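Side-chain contacts in O-succinylhomoserine sulfhydrylase (Mycobacterium tuberculosis, PDB 3NDN), which probably catalyses the pyridoxal-phosphate-dependent formation of L-homocysteine from O-succinyl-L-homoserine and hydrogen sulfide in methionine biosynthesis: residues A[133-136]-A[137-141]; A[261-264]-A[265-268]; A[246-249]-A[250-254]; A[156-159]-A[160-163]. All blocks are in the same frame, centred on the assembly; numbering follows the deposited sequence.

Interaction 1 (A[133-136]-A[137-141])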
ATOM      1  N   CYS A 133     -29.491   6.253   2.023  1.00 33.93           N
ATOM      2  CA  CYS A 133     -29.966   7.575   1.559  1.00 34.20           C
ATOM      3  C   CYS A 133     -31.360   7.932   2.124  1.00 34.51           C
ATOM      4  O   CYS A 133     -31.603   9.091   2.486  1.00 34.10           O
ATOM      5  CB  CYS A 133     -29.970   7.688   0.029  1.00 34.76           C
ATOM      6  SG  CYS A 133     -28.324   7.552  -0.748  1.00 33.79           S
ATOM      7  N   PHE A 134     -32.261   6.943   2.183  1.00 34.79           N
ATOM      8  CA  PHE A 134     -33.602   7.143   2.757  1.00 36.22           C
ATOM      9  C   PHE A 134     -33.511   7.480   4.251  1.00 36.16           C
ATOM     10  O   PHE A 134     -34.195   8.398   4.716  1.00 36.99           O
ATOM     11  CB  PHE A 134     -34.534   5.928   2.506  1.00 36.15           C
ATOM     12  CG  PHE A 134     -35.961   6.130   3.004  1.00 38.74           C
ATOM     13  CD1 PHE A 134     -36.902   6.803   2.217  1.00 39.65           C
ATOM     14  CD2 PHE A 134     -36.360   5.640   4.248  1.00 39.48           C
ATOM     15  CE1 PHE A 134     -38.221   7.001   2.670  1.00 42.68           C
ATOM     16  CE2 PHE A 134     -37.682   5.840   4.717  1.00 41.78           C
ATOM     17  CZ  PHE A 134     -38.604   6.518   3.924  1.00 42.24           C
ATOM     18  N   VAL A 135     -32.650   6.768   4.983  1.00 35.90           N
ATOM     19  CA  VAL A 135     -32.454   7.014   6.428  1.00 36.15           C
ATOM     20  C   VAL A 135     -31.937   8.440   6.682  1.00 35.78           C
ATOM     21  O   VAL A 135     -32.387   9.103   7.614  1.00 36.20           O
ATOM     22  CB  VAL A 135     -31.494   5.978   7.090  1.00 36.36           C
ATOM     23  CG1 VAL A 135     -31.171   6.372   8.536  1.00 36.90           C
ATOM     24  CG2 VAL A 135     -32.075   4.573   7.030  1.00 35.81           C
ATOM     25  N   VAL A 136     -31.014   8.902   5.834  1.00 34.60           N
ATOM     26  CA  VAL A 136     -30.482  10.273   5.904  1.00 34.43           C
ATOM     27  C   VAL A 136     -31.616  11.310   5.708  1.00 35.10           C
ATOM     28  O   VAL A 136     -31.709  12.279   6.463  1.00 34.68           O
ATOM     29  CB  VAL A 136     -29.341  10.521   4.848  1.00 34.04           C
ATOM     30  CG1 VAL A 136     -29.076  12.011   4.641  1.00 34.32           C
ATOM     31  CG2 VAL A 136     -28.041   9.815   5.250  1.00 33.50           C
ATOM     32  N   CYS A 137     -32.483  11.081   4.720  1.00 35.78           N
ATOM     33  CA  CYS A 137     -33.534  12.052   4.371  1.00 36.91           C
ATOM     34  C   CYS A 137     -34.743  12.028   5.330  1.00 38.44           C
ATOM     35  O   CYS A 137     -35.356  13.071   5.598  1.00 38.77           O
ATOM     36  CB  CYS A 137     -33.996  11.858   2.924  1.00 36.55           C
ATOM     37  SG  CYS A 137     -32.758  12.261   1.608  1.00 36.37           S
ATOM     38  N   SER A 138     -35.081  10.844   5.843  1.00 39.38           N
ATOM     39  CA  SER A 138     -36.286  10.677   6.661  1.00 40.62           C
ATOM     40  C   SER A 138     -36.050  10.795   8.169  1.00 41.06           C
ATOM     41  O   SER A 138     -36.961  11.216   8.899  1.00 41.24           O
ATOM     42  CB  SER A 138     -36.992   9.348   6.338  1.00 40.70           C
ATOM     43  OG  SER A 138     -36.242   8.245   6.838  1.00 42.57           O
ATOM     44  N   GLU A 139     -34.849  10.428   8.639  1.00 40.48           N
ATOM     45  CA  GLU A 139     -34.584  10.368  10.086  1.00 40.94           C
ATOM     46  C   GLU A 139     -33.453  11.265  10.601  1.00 40.17           C
ATOM     47  O   GLU A 139     -33.639  11.993  11.585  1.00 40.28           O
ATOM     48  CB  GLU A 139     -34.327   8.925  10.537  1.00 41.41           C
ATOM     49  CG  GLU A 139     -35.495   7.951  10.294  1.00 44.85           C
ATOM     50  CD  GLU A 139     -35.135   6.508  10.634  1.00 49.53           C
ATOM     51  OE1 GLU A 139     -34.267   6.288  11.502  1.00 50.83           O
ATOM     52  OE2 GLU A 139     -35.725   5.581  10.039  1.00 53.71           O
ATOM     53  N   ILE A 140     -32.278  11.193   9.968  1.00 38.21           N
ATOM     54  CA  ILE A 140     -31.099  11.903  10.487  1.00 37.30           C
ATOM     55  C   ILE A 140     -31.202  13.427  10.337  1.00 36.97           C
ATOM     56  O   ILE A 140     -30.958  14.158  11.298  1.00 37.78           O
ATOM     57  CB  ILE A 140     -29.765  11.343   9.897  1.00 36.57           C
ATOM     58  CG1 ILE A 140     -29.570   9.884  10.339  1.00 37.25           C
ATOM     59  CG2 ILE A 140     -28.563  12.218  10.324  1.00 35.91           C
ATOM     60  CD1 ILE A 140     -28.362   9.153   9.692  1.00 37.71           C
ATOM     61  N   LEU A 141     -31.561  13.911   9.151  1.00 36.18           N
ATOM     62  CA  LEU A 141     -31.695  15.349   8.955  1.00 36.04           C
ATOM     63  C   LEU A 141     -32.922  15.985   9.683  1.00 36.50           C
ATOM     64  O   LEU A 141     -32.793  17.070  10.252  1.00 36.58           O
ATOM     65  CB  LEU A 141     -31.631  15.726   7.461  1.00 35.59           C
ATOM     66  CG  LEU A 141     -30.226  15.653   6.837  1.00 35.59           C
ATOM     67  CD1 LEU A 141     -30.267  15.797   5.314  1.00 35.63           C
ATOM     68  CD2 LEU A 141     -29.281  16.693   7.452  1.00 34.13           C
TER
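Ser138 lies against one face of the Phe134 ring, one helical turn further along the chain. Its CB stands 4.2 Å from the centroid of that ring, 21° off the normal and offset toward the rim, a CH-pi contact. The hydroxyl of Ser138 turns back between its own backbone N and carbonyl carbon (chi1 72°), and from there OG donates to Phe134 O at 3.0 Å, approaching from above the carbonyl plane. Since Ser138 N also bonds Phe134 O, at 2.8 Å, this one carbonyl is gripped by both a main-chain and a side-chain donor of the same residue. The Phe134 ring also stacks with Phe150 of strand 147-151.

Beyond this pair the side chains meet five residues apart. Val136 and Leu141 lie side by side and point the same way, with Val136 CG1 4.0 Å from Leu141 CD1. Val135 and Ile140 instead meet at a slant, through Val135 CG1 and Ile140 CD1 at 4.1 Å. The backbone passes from four- to five-residue spacing here: Val135 O accepts from both Glu139 N (3.0 Å) and Ile140 N (3.1 Å), the latter in the carbonyl plane, and Leu141 N bonds Val136 O at 3.1 Å. At the exposed side, Glu139 OE1 forms a salt bridge with Lys253 of the second subunit, whose His257 packs on Val135, Val136 and Ile140. The widening from i+4 to i+5 bonding marks a pi-type turn within helix 131-143, the crossover helix of the beta-alpha-beta unit that joins strands 122-126 and 147-151 in the PLP-binding fold.

Interaction 2 (A[261-264]-A[265-268])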
ATOM      1  N   ALA A 261     -12.720  12.377   5.757  1.00 28.98           N
ATOM      2  CA  ALA A 261     -11.655  12.582   4.752  1.00 28.31           C
ATOM      3  C   ALA A 261     -11.260  11.347   3.963  1.00 28.12           C
ATOM      4  O   ALA A 261     -11.136  10.264   4.535  1.00 28.75           O
ATOM      5  CB  ALA A 261     -10.393  13.161   5.451  1.00 28.97           C
ATOM      6  N   MET A 262     -10.995  11.522   2.658  1.00 27.42           N
ATOM      7  CA  MET A 262     -10.444  10.446   1.823  1.00 27.34           C
ATOM      8  C   MET A 262      -8.956  10.199   2.143  1.00 26.84           C
ATOM      9  O   MET A 262      -8.147  11.138   2.285  1.00 27.07           O
ATOM     10  CB  MET A 262     -10.662  10.728   0.313  1.00 27.20           C
ATOM     11  CG  MET A 262     -10.078   9.640  -0.607  1.00 28.20           C
ATOM     12  SD  MET A 262     -10.237   9.911  -2.384  1.00 29.91           S
ATOM     13  CE  MET A 262     -11.918   9.354  -2.693  1.00 29.42           C
ATOM     14  N   SER A 263      -8.598   8.926   2.286  1.00 27.03           N
ATOM     15  CA  SER A 263      -7.214   8.549   2.529  1.00 26.52           C
ATOM     16  C   SER A 263      -6.400   8.716   1.222  1.00 26.23           C
ATOM     17  O   SER A 263      -6.890   8.405   0.151  1.00 26.21           O
ATOM     18  CB  SER A 263      -7.151   7.108   3.023  1.00 26.25           C
ATOM     19  OG  SER A 263      -5.849   6.580   2.866  1.00 28.20           O
ATOM     20  N   ALA A 264      -5.177   9.230   1.316  1.00 25.68           N
ATOM     21  CA  ALA A 264      -4.302   9.328   0.130  1.00 25.73           C
ATOM     22  C   ALA A 264      -4.010   7.980  -0.553  1.00 25.89           C
ATOM     23  O   ALA A 264      -3.772   7.943  -1.779  1.00 25.64           O
ATOM     24  CB  ALA A 264      -2.969  10.076   0.490  1.00 25.53           C
ATOM     25  N   PHE A 265      -4.001   6.879   0.215  1.00 26.47           N
ATOM     26  CA  PHE A 265      -3.820   5.541  -0.379  1.00 26.89           C
ATOM     27  C   PHE A 265      -5.051   5.211  -1.262  1.00 26.90           C
ATOM     28  O   PHE A 265      -4.911   4.821  -2.424  1.00 26.27           O
ATOM     29  CB  PHE A 265      -3.617   4.437   0.690  1.00 27.06           C
ATOM     30  CG  PHE A 265      -3.531   3.042   0.113  1.00 26.16           C
ATOM     31  CD1 PHE A 265      -2.307   2.532  -0.323  1.00 28.85           C
ATOM     32  CD2 PHE A 265      -4.685   2.253  -0.044  1.00 28.28           C
ATOM     33  CE1 PHE A 265      -2.219   1.250  -0.879  1.00 29.36           C
ATOM     34  CE2 PHE A 265      -4.614   0.990  -0.586  1.00 26.79           C
ATOM     35  CZ  PHE A 265      -3.380   0.475  -1.023  1.00 27.32           C
ATOM     36  N   ASN A 266      -6.247   5.407  -0.714  1.00 26.63           N
ATOM     37  CA  ASN A 266      -7.495   5.163  -1.462  1.00 26.04           C
ATOM     38  C   ASN A 266      -7.557   6.056  -2.722  1.00 25.77           C
ATOM     39  O   ASN A 266      -8.004   5.617  -3.777  1.00 24.52           O
ATOM     40  CB  ASN A 266      -8.741   5.401  -0.578  1.00 26.13           C
ATOM     41  CG  ASN A 266      -8.907   4.344   0.517  1.00 27.82           C
ATOM     42  OD1 ASN A 266      -7.922   3.813   1.059  1.00 28.07           O
ATOM     43  ND2 ASN A 266     -10.157   4.040   0.853  1.00 27.16           N
ATOM     44  N   ALA A 267      -7.085   7.296  -2.597  1.00 25.36           N
ATOM     45  CA  ALA A 267      -7.086   8.262  -3.709  1.00 25.39           C
ATOM     46  C   ALA A 267      -6.232   7.743  -4.880  1.00 25.46           C
ATOM     47  O   ALA A 267      -6.608   7.895  -6.043  1.00 25.99           O
ATOM     48  CB  ALA A 267      -6.562   9.643  -3.231  1.00 25.54           C
ATOM     49  N   TRP A 268      -5.093   7.135  -4.561  1.00 25.34           N
ATOM     50  CA  TRP A 268      -4.218   6.511  -5.576  1.00 25.66           C
ATOM     51  C   TRP A 268      -4.949   5.339  -6.267  1.00 25.99           C
ATOM     52  O   TRP A 268      -4.980   5.263  -7.512  1.00 26.26           O
ATOM     53  CB  TRP A 268      -2.903   6.053  -4.928  1.00 26.36           C
ATOM     54  CG  TRP A 268      -1.977   5.254  -5.819  1.00 25.93           C
ATOM     55  CD1 TRP A 268      -1.127   5.741  -6.778  1.00 27.63           C
ATOM     56  CD2 TRP A 268      -1.794   3.836  -5.804  1.00 27.39           C
ATOM     57  NE1 TRP A 268      -0.422   4.709  -7.357  1.00 28.49           N
ATOM     58  CE2 TRP A 268      -0.822   3.527  -6.790  1.00 28.85           C
ATOM     59  CE3 TRP A 268      -2.370   2.788  -5.062  1.00 28.16           C
ATOM     60  CZ2 TRP A 268      -0.395   2.213  -7.043  1.00 29.40           C
ATOM     61  CZ3 TRP A 268      -1.945   1.479  -5.308  1.00 29.19           C
ATOM     62  CH2 TRP A 268      -0.967   1.204  -6.299  1.00 28.36           C
TER
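Ser263 and Phe265 meet where helix 264-273 begins: the serine hydroxyl accepts from Phe265 N, the second N-H of the helix, with Ser263 OG 3.2 Å from Phe265 N. The bond is somewhat bent, 138° at the hydrogen, and it leaves Ser263 OG 3.8 Å from Phe265 CB. A chi1 of 161° sets OG opposite the backbone N and beside the serine's own carbonyl carbon, within bonding distance of Phe265 N. The same OG is hydrogen-bonded to Asn266 of the second subunit, and Asn266 OD1 in turn to Ser263 of that subunit, a reciprocal pair in which the capping residue also joins two chains.

Ala264, the first helical residue, takes part chiefly through its backbone. Its methyl group CB lies 3.4 Å from Phe265 N, and its carbonyl O receives Trp268 N at 3.2 Å, the donor standing above the carbonyl plane. Ser263 O is bonded by Ala267 N at 3.0 Å, in the carbonyl plane, so both carbonyls at the helix start are engaged by the following turn.

Phe265 leads its ring away from this turn to the subunit boundary, where it stacks with Phe265 of the second subunit and packs on Phe265 of the third. Behind the cap, the extended Met262 chain (chi1 179°) carries SD to 3.8 Å from Ala267 CB, and a bend at chi3 turns only the terminal methyl CE aside. Phe86 and Val83 of helix 81-94 pack on Met262 and Ala267 respectively. A serine preceding the first turn and accepting from the second residue after it is an N-cap, here placed at the meeting point of subunits in the tetramer.

Interaction 3 (A[246-249]-A[250-254])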
ATOM      1  N   TYR A 246     -20.075  27.052  -3.830  1.00 34.39           N
ATOM      2  CA  TYR A 246     -20.676  25.998  -3.013  1.00 33.65           C
ATOM      3  C   TYR A 246     -19.609  25.027  -2.469  1.00 32.72           C
ATOM      4  O   TYR A 246     -19.613  24.686  -1.277  1.00 32.77           O
ATOM      5  CB  TYR A 246     -21.735  25.255  -3.857  1.00 32.96           C
ATOM      6  CG  TYR A 246     -22.291  23.949  -3.287  1.00 33.06           C
ATOM      7  CD1 TYR A 246     -23.181  23.948  -2.206  1.00 33.03           C
ATOM      8  CD2 TYR A 246     -21.955  22.713  -3.861  1.00 32.84           C
ATOM      9  CE1 TYR A 246     -23.709  22.743  -1.705  1.00 32.40           C
ATOM     10  CE2 TYR A 246     -22.480  21.510  -3.369  1.00 30.75           C
ATOM     11  CZ  TYR A 246     -23.344  21.534  -2.290  1.00 32.85           C
ATOM     12  OH  TYR A 246     -23.860  20.346  -1.808  1.00 33.08           O
ATOM     13  N   ILE A 247     -18.694  24.603  -3.338  1.00 32.07           N
ATOM     14  CA  ILE A 247     -17.649  23.631  -2.962  1.00 31.80           C
ATOM     15  C   ILE A 247     -16.641  24.269  -1.990  1.00 32.81           C
ATOM     16  O   ILE A 247     -16.277  23.660  -0.968  1.00 33.04           O
ATOM     17  CB  ILE A 247     -16.925  23.042  -4.235  1.00 30.98           C
ATOM     18  CG1 ILE A 247     -17.929  22.345  -5.174  1.00 30.92           C
ATOM     19  CG2 ILE A 247     -15.783  22.073  -3.861  1.00 30.94           C
ATOM     20  CD1 ILE A 247     -18.541  21.022  -4.634  1.00 31.05           C
ATOM     21  N   ASP A 248     -16.232  25.504  -2.289  1.00 33.74           N
ATOM     22  CA  ASP A 248     -15.270  26.253  -1.459  1.00 35.24           C
ATOM     23  C   ASP A 248     -15.902  26.913  -0.217  1.00 35.90           C
ATOM     24  O   ASP A 248     -15.175  27.389   0.662  1.00 36.69           O
ATOM     25  CB  ASP A 248     -14.567  27.358  -2.273  1.00 35.94           C
ATOM     26  CG  ASP A 248     -13.618  26.816  -3.359  1.00 38.85           C
ATOM     27  OD1 ASP A 248     -13.357  25.590  -3.432  1.00 40.31           O
ATOM     28  OD2 ASP A 248     -13.122  27.650  -4.153  1.00 41.16           O
ATOM     29  N   GLY A 249     -17.231  26.952  -0.155  1.00 36.19           N
ATOM     30  CA  GLY A 249     -17.962  27.636   0.923  1.00 37.06           C
ATOM     31  C   GLY A 249     -18.518  26.688   1.976  1.00 36.71           C
ATOM     32  O   GLY A 249     -17.772  26.238   2.841  1.00 37.18           O
ATOM     33  N   PRO A 250     -19.830  26.372   1.901  1.00 36.65           N
ATOM     34  CA  PRO A 250     -20.471  25.487   2.889  1.00 36.15           C
ATOM     35  C   PRO A 250     -19.964  24.032   2.876  1.00 35.34           C
ATOM     36  O   PRO A 250     -19.877  23.411   3.944  1.00 34.03           O
ATOM     37  CB  PRO A 250     -21.961  25.570   2.537  1.00 36.66           C
ATOM     38  CG  PRO A 250     -21.987  25.998   1.103  1.00 36.79           C
ATOM     39  CD  PRO A 250     -20.795  26.886   0.914  1.00 37.07           C
ATOM     40  N   VAL A 251     -19.623  23.498   1.696  1.00 34.27           N
ATOM     41  CA  VAL A 251     -19.008  22.156   1.627  1.00 33.83           C
ATOM     42  C   VAL A 251     -17.631  22.109   2.318  1.00 33.84           C
ATOM     43  O   VAL A 251     -17.408  21.263   3.189  1.00 33.15           O
ATOM     44  CB  VAL A 251     -18.921  21.587   0.179  1.00 33.38           C
ATOM     45  CG1 VAL A 251     -18.151  20.241   0.152  1.00 33.22           C
ATOM     46  CG2 VAL A 251     -20.308  21.391  -0.399  1.00 33.19           C
ATOM     47  N   GLN A 252     -16.729  23.020   1.945  1.00 34.48           N
ATOM     48  CA  GLN A 252     -15.399  23.082   2.566  1.00 35.02           C
ATOM     49  C   GLN A 252     -15.485  23.183   4.093  1.00 34.65           C
ATOM     50  O   GLN A 252     -14.734  22.518   4.803  1.00 34.64           O
ATOM     51  CB  GLN A 252     -14.565  24.238   1.999  1.00 35.89           C
ATOM     52  CG  GLN A 252     -13.101  24.268   2.472  1.00 38.10           C
ATOM     53  CD  GLN A 252     -12.366  25.539   2.025  1.00 43.13           C
ATOM     54  OE1 GLN A 252     -12.042  25.708   0.845  1.00 44.69           O
ATOM     55  NE2 GLN A 252     -12.111  26.441   2.973  1.00 44.66           N
ATOM     56  N   LYS A 253     -16.402  24.001   4.597  1.00 34.20           N
ATOM     57  CA  LYS A 253     -16.560  24.152   6.048  1.00 33.50           C
ATOM     58  C   LYS A 253     -16.888  22.829   6.738  1.00 32.63           C
ATOM     59  O   LYS A 253     -16.263  22.482   7.749  1.00 32.55           O
ATOM     60  CB  LYS A 253     -17.610  25.216   6.373  1.00 34.23           C
ATOM     61  CG  LYS A 253     -17.697  25.572   7.846  1.00 35.76           C
ATOM     62  CD  LYS A 253     -18.739  26.642   8.086  1.00 37.97           C
ATOM     63  CE  LYS A 253     -18.745  27.080   9.548  1.00 38.98           C
ATOM     64  NZ  LYS A 253     -19.965  27.896   9.853  1.00 41.03           N
ATOM     65  N   LEU A 254     -17.862  22.085   6.209  1.00 31.36           N
ATOM     66  CA  LEU A 254     -18.175  20.781   6.781  1.00 31.04           C
ATOM     67  C   LEU A 254     -17.017  19.766   6.650  1.00 31.31           C
ATOM     68  O   LEU A 254     -16.774  18.974   7.564  1.00 31.11           O
ATOM     69  CB  LEU A 254     -19.487  20.212   6.199  1.00 30.71           C
ATOM     70  CG  LEU A 254     -20.806  20.841   6.683  1.00 29.78           C
ATOM     71  CD1 LEU A 254     -22.029  20.248   5.929  1.00 30.95           C
ATOM     72  CD2 LEU A 254     -20.979  20.645   8.197  1.00 31.35           C
TER
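Two torsions bring Tyr246 and Val251 together: the tyrosine places CG opposite its backbone N (chi1 169°), and the valine, with CG1 in the same relation to its own N (chi1 175°), is left with CG2 facing the ring. They meet within helix 244-258 at a pi-type turn followed by a proline kink. Val251 CG2 sits over one face of the Tyr246 ring, 3.7 Å from its centroid and 17° off the normal, a CH-pi contact offset toward the rim. The two side chains cross at a slant, and the closest approach is Val251 CG2 to Tyr246 CZ at 3.6 Å. Tyr246 OH is hydrogen-bonded to Ser112 O, while Ile240 of strand 238-242 touches Val251.

Pro250 crosses the tyrosine at about a right angle, its CG 4.1 Å from Tyr246 CD1. Having no N-H, Pro250 makes no bond to the turn before it, and the helix bends at that point. Val251 N nevertheless bonds Tyr246 O, five residues back, at 3.2 Å and almost straight on the carbonyl, whereas Gln252 N reaches Ile247 O by only a weak bond at 3.0 Å. Gly249, at the kink, has a psi angle far from that of a regular helix, and its carbonyl O picks up the four-residue spacing again by accepting from Lys253 N. The Lys253 side chain extends toward the second subunit. On the outer side, the extended Gln252 side chain lies alongside the backbone carbonyl of Asp248, with Gln252 CB 3.5 Å and Gln252 CD 3.6 Å from Asp248 O.

Interaction 4 (A[156-159]-A[160-163])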
ATOM      1  N   LEU A 156     -44.745  13.559 -12.240  1.00 45.10           N
ATOM      2  CA  LEU A 156     -44.474  14.996 -12.333  1.00 45.14           C
ATOM      3  C   LEU A 156     -45.530  15.896 -11.650  1.00 46.07           C
ATOM      4  O   LEU A 156     -45.212  17.022 -11.249  1.00 46.84           O
ATOM      5  CB  LEU A 156     -44.249  15.430 -13.795  1.00 44.83           C
ATOM      6  CG  LEU A 156     -42.919  15.029 -14.454  1.00 43.72           C
ATOM      7  CD1 LEU A 156     -42.912  15.339 -15.953  1.00 42.89           C
ATOM      8  CD2 LEU A 156     -41.704  15.693 -13.744  1.00 41.92           C
ATOM      9  N   SER A 157     -46.766  15.420 -11.508  1.00 46.53           N
ATOM     10  CA  SER A 157     -47.791  16.225 -10.835  0.50 47.43           C
ATOM     11  C   SER A 157     -47.544  16.291  -9.318  1.00 47.39           C
ATOM     12  O   SER A 157     -47.929  17.260  -8.669  1.00 47.79           O
ATOM     13  CB  SER A 157     -49.219  15.763 -11.178  0.50 47.99           C
ATOM     14  OG  SER A 157     -49.549  14.523 -10.586  0.50 47.79           O
ATOM     15  N   GLN A 158     -46.879  15.274  -8.771  1.00 46.71           N
ATOM     16  CA  GLN A 158     -46.521  15.261  -7.348  1.00 46.33           C
ATOM     17  C   GLN A 158     -45.324  16.184  -7.092  1.00 45.79           C
ATOM     18  O   GLN A 158     -45.282  16.876  -6.073  1.00 45.72           O
ATOM     19  CB  GLN A 158     -46.199  13.848  -6.851  1.00 46.07           C
ATOM     20  CG  GLN A 158     -47.373  12.889  -6.809  1.00 47.39           C
ATOM     21  CD  GLN A 158     -47.010  11.540  -6.203  1.00 47.97           C
ATOM     22  OE1 GLN A 158     -46.327  11.463  -5.182  1.00 48.33           O
ATOM     23  NE2 GLN A 158     -47.471  10.468  -6.836  1.00 49.02           N
ATOM     24  N   TRP A 159     -44.356  16.174  -8.019  1.00 44.63           N
ATOM     25  CA  TRP A 159     -43.233  17.112  -7.997  1.00 44.17           C
ATOM     26  C   TRP A 159     -43.757  18.556  -8.051  1.00 45.27           C
ATOM     27  O   TRP A 159     -43.281  19.428  -7.315  1.00 45.04           O
ATOM     28  CB  TRP A 159     -42.276  16.863  -9.178  1.00 43.03           C
ATOM     29  CG  TRP A 159     -41.299  15.673  -9.039  1.00 41.29           C
ATOM     30  CD1 TRP A 159     -41.344  14.491  -9.735  1.00 40.55           C
ATOM     31  CD2 TRP A 159     -40.136  15.587  -8.184  1.00 40.37           C
ATOM     32  NE1 TRP A 159     -40.290  13.676  -9.364  1.00 40.00           N
ATOM     33  CE2 TRP A 159     -39.540  14.318  -8.413  1.00 39.84           C
ATOM     34  CE3 TRP A 159     -39.548  16.451  -7.247  1.00 39.05           C
ATOM     35  CZ2 TRP A 159     -38.379  13.889  -7.729  1.00 38.82           C
ATOM     36  CZ3 TRP A 159     -38.396  16.025  -6.560  1.00 39.94           C
ATOM     37  CH2 TRP A 159     -37.821  14.756  -6.814  1.00 38.54           C
ATOM     38  N   GLU A 160     -44.731  18.806  -8.926  1.00 46.03           N
ATOM     39  CA  GLU A 160     -45.278  20.153  -9.077  1.00 47.69           C
ATOM     40  C   GLU A 160     -45.933  20.641  -7.778  1.00 48.06           C
ATOM     41  O   GLU A 160     -45.662  21.761  -7.330  1.00 48.34           O
ATOM     42  CB  GLU A 160     -46.238  20.237 -10.274  1.00 48.69           C
ATOM     43  CG  GLU A 160     -46.729  21.653 -10.567  1.00 53.08           C
ATOM     44  CD  GLU A 160     -47.096  21.872 -12.030  1.00 58.76           C
ATOM     45  OE1 GLU A 160     -47.296  20.879 -12.770  1.00 60.73           O
ATOM     46  OE2 GLU A 160     -47.183  23.050 -12.442  1.00 61.26           O
ATOM     47  N   ARG A 161     -46.749  19.789  -7.158  1.00 48.31           N
ATOM     48  CA  ARG A 161     -47.424  20.133  -5.891  1.00 49.37           C
ATOM     49  C   ARG A 161     -46.463  20.372  -4.719  1.00 48.67           C
ATOM     50  O   ARG A 161     -46.638  21.323  -3.961  1.00 49.19           O
ATOM     51  CB  ARG A 161     -48.499  19.097  -5.525  1.00 50.08           C
ATOM     52  CG  ARG A 161     -49.696  19.098  -6.493  1.00 53.63           C
ATOM     53  CD  ARG A 161     -50.883  18.273  -5.981  1.00 59.11           C
ATOM     54  NE  ARG A 161     -50.607  16.828  -5.925  1.00 61.24           N
ATOM     55  CZ  ARG A 161     -50.770  15.976  -6.940  1.00 61.88           C
ATOM     56  NH1 ARG A 161     -51.200  16.399  -8.123  1.00 63.14           N
ATOM     57  NH2 ARG A 161     -50.493  14.690  -6.773  1.00 62.64           N
ATOM     58  N   ALA A 162     -45.455  19.514  -4.571  1.00 47.41           N
ATOM     59  CA  ALA A 162     -44.453  19.677  -3.505  1.00 46.73           C
ATOM     60  C   ALA A 162     -43.585  20.917  -3.689  1.00 46.48           C
ATOM     61  O   ALA A 162     -43.139  21.508  -2.703  1.00 46.51           O
ATOM     62  CB  ALA A 162     -43.577  18.432  -3.387  1.00 45.52           C
ATOM     63  N   LEU A 163     -43.344  21.303  -4.942  1.00 46.42           N
ATOM     64  CA  LEU A 163     -42.494  22.459  -5.261  1.00 46.90           C
ATOM     65  C   LEU A 163     -43.277  23.767  -5.547  1.00 48.50           C
ATOM     66  O   LEU A 163     -42.804  24.642  -6.281  1.00 49.22           O
ATOM     67  CB  LEU A 163     -41.532  22.122  -6.424  1.00 45.62           C
ATOM     68  CG  LEU A 163     -40.415  21.082  -6.170  1.00 44.13           C
ATOM     69  CD1 LEU A 163     -39.736  20.660  -7.476  1.00 42.09           C
ATOM     70  CD2 LEU A 163     -39.369  21.562  -5.146  1.00 41.66           C
TER
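Arg161 lays one face of its guanidinium over Ser157 O and Gln158 CA, folding back along the preceding turn of helix 156-162. The chain bends at chi3 (-67°), which brings the flat group round until Ser157 O lies 3.4 Å above the guanidinium plane of Arg161, offset toward its rim. Arg161 NH1 lies 3.4 Å from Ser157 O, but the angle is too poor for a hydrogen bond; instead Arg161 N bonds Ser157 O at 3.2 Å. Beyond it, Arg161 NH2 touches the aliphatic part of Gln158 at CG, 3.6 Å away, and the glutamine amide plane is turned 20° from the guanidinium plane. Gln158 NE2 bonds Asp155, and its OE1 bonds Asp152 N.

Across the helix the contact turns apolar. Trp159 CE3 meets Leu163 CD1 at 4.2 Å, and Leu163 N bonds Trp159 O at 3.0 Å as the chain leaves helical angles. The indole NE1 is tied to Gly153 O. Trp159 and Leu163 thus face the body of the fold, wedged between Leu191 of helix 185-194 and Val124 and Val170 of strands 122-126 and 169-173.

In the fold
All four contacts are local, each within or at the start of one helix. Interaction 2 is the most buried: it is an N-cap whose polar atoms and aromatic ring also serve subunit contacts. Interactions 1 and 3 are partly buried and share a feature, a pi-type turn with a CH-pi contact over an aromatic face. They lie about 21 Å apart between centres in one chain, but are joined between subunits by the Glu139-Lys253 salt bridge. Interaction 4, which no other chain touches, pairs an exposed arginine face with an apolar side on the large sheet. It lies about 40 Å from interaction 2, centre to centre, across the chain's middle.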